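Local atomic coordinates of protein B (Streptococcus agalactiae, PDB entry 5H6I), a protein that permeabilizes membranes as a pore-forming toxin, the CAMP factor, and belongs to the bacterial Fc-binding proteins. Residues Asp46-Gln51 and Glu100-Val105. Numbering follows the deposited sequence.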
# COMPACT_ATOMS: atom_id res chain seq x y z
N ASP A 46 -13.64 3.30 11.15
CA ASP A 46 -14.21 3.39 9.81
C ASP A 46 -13.31 4.18 8.87
O ASP A 46 -13.26 3.88 7.67
CB ASP A 46 -15.60 4.03 9.87
CG ASP A 46 -16.67 3.05 10.30
OD1 ASP A 46 -16.33 1.88 10.55
OD2 ASP A 46 -17.85 3.45 10.38
N GLN A 47 -12.60 5.19 9.38
CA GLN A 47 -11.61 5.89 8.57
C GLN A 47 -10.47 4.95 8.18
O GLN A 47 -10.00 4.98 7.04
CB GLN A 47 -11.08 7.10 9.33
CG GLN A 47 -9.86 7.76 8.69
CD GLN A 47 -9.29 8.88 9.54
OE1 GLN A 47 -9.84 9.23 10.58
NE2 GLN A 47 -8.17 9.44 9.10
N ASP A 48 -10.02 4.12 9.12
CA ASP A 48 -8.96 3.16 8.81
C ASP A 48 -9.46 2.07 7.87
O ASP A 48 -8.73 1.64 6.97
CB ASP A 48 -8.41 2.55 10.10
CG ASP A 48 -7.92 3.59 11.08
OD1 ASP A 48 -7.64 4.73 10.65
OD2 ASP A 48 -7.82 3.28 12.28
N SER A 49 -10.70 1.61 8.06
CA SER A 49 -11.25 0.57 7.21
C SER A 49 -11.31 1.02 5.75
O SER A 49 -11.04 0.23 4.84
CB SER A 49 -12.63 0.15 7.70
OG SER A 49 -13.10 -1.00 7.01
N ILE A 50 -11.67 2.28 5.52
CA ILE A 50 -11.68 2.82 4.17
C ILE A 50 -10.25 3.05 3.68
O ILE A 50 -9.92 2.78 2.52
CB ILE A 50 -12.52 4.10 4.11
CG1 ILE A 50 -14.00 3.79 4.34
CG2 ILE A 50 -12.33 4.81 2.77
CD1 ILE A 50 -14.57 2.79 3.36
N GLN A 51 -9.38 3.54 4.57
CA GLN A 51 -7.99 3.78 4.18
C GLN A 51 -7.24 2.49 3.91
O GLN A 51 -6.34 2.46 3.07
CB GLN A 51 -7.28 4.59 5.26
CG GLN A 51 -6.01 5.28 4.80
CD GLN A 51 -5.69 6.51 5.62
OE1 GLN A 51 -6.47 6.92 6.49
NE2 GLN A 51 -4.54 7.12 5.36
N GLU A 100 -5.05 3.55 17.89
CA GLU A 100 -4.03 4.52 17.52
C GLU A 100 -2.89 3.86 16.75
O GLU A 100 -2.36 4.44 15.80
CB GLU A 100 -3.49 5.21 18.77
CG GLU A 100 -4.49 6.13 19.46
CD GLU A 100 -4.09 6.46 20.88
OE1 GLU A 100 -3.22 5.75 21.44
OE2 GLU A 100 -4.64 7.43 21.44
N ALA A 101 -2.50 2.65 17.15
CA ALA A 101 -1.42 1.95 16.47
C ALA A 101 -1.78 1.58 15.04
O ALA A 101 -0.88 1.31 14.23
CB ALA A 101 -1.02 0.69 17.25
N LEU A 102 -3.08 1.55 14.70
CA LEU A 102 -3.47 1.32 13.32
C LEU A 102 -3.12 2.50 12.43
O LEU A 102 -2.84 2.32 11.24
CB LEU A 102 -4.97 1.01 13.24
CG LEU A 102 -5.36 -0.43 13.57
CD1 LEU A 102 -6.87 -0.57 13.65
CD2 LEU A 102 -4.78 -1.39 12.54
N THR A 103 -3.14 3.72 12.98
CA THR A 103 -2.68 4.88 12.23
C THR A 103 -1.18 4.79 11.96
O THR A 103 -0.72 5.16 10.88
CB THR A 103 -3.02 6.17 12.98
OG1 THR A 103 -4.44 6.26 13.15
CG2 THR A 103 -2.53 7.38 12.21
N ASP A 104 -0.42 4.28 12.92
CA ASP A 104 1.01 4.05 12.69
C ASP A 104 1.24 2.94 11.67
O ASP A 104 2.22 2.98 10.93
CB ASP A 104 1.70 3.71 14.01
CG ASP A 104 1.68 4.87 14.99
OD1 ASP A 104 2.37 5.88 14.74
OD2 ASP A 104 0.97 4.77 16.02
N VAL A 105 0.34 1.95 11.62
CA VAL A 105 0.42 0.93 10.58
C VAL A 105 0.22 1.56 9.21
O VAL A 105 1.01 1.35 8.29
CB VAL A 105 -0.61 -0.19 10.85
CG1 VAL A 105 -0.83 -1.01 9.59
CG2 VAL A 105 -0.16 -1.07 11.99
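Within the N-terminal helical bundle of the CAMP factor, Asp48 of helix 35-58 meets Leu102 and Thr103 of helix 93-115. Helices 35-58 and 93-115 run in roughly the same direction, with helix 65-84 between them in sequence. Their backbones come closest at Asp48 and Leu102, whose CA atoms are 7.3 Å apart, yet the two segments together bury a modest 96 Å². Asp48 points at the facing helix, with CG anti to its own carbonyl carbon (chi1 -56°), which brings the carboxylate up to Leu102. One oxygen, OD2, rests against the aliphatic base of Leu102, 3.8 Å from CB, and 4.2 Å separates that OD2 from Leu102 CD1; this is van der Waals packing of a buried carboxylate on hydrocarbon. Further out, the leucine side chain also packs on Ser74, Val75 and Leu78, joining helix 65-84 to the same seam. The other oxygen, OD1, forms a salt bridge with NZ of Lys44, which lies one turn earlier on helix 35-58. That NZ is also hydrogen-bonded to the hydroxyl of Thr103, so the lysine links the two helices through polar atoms that do not bond directly: Asp48 OD1 and Thr103 OG1 stay 4.3 Å apart.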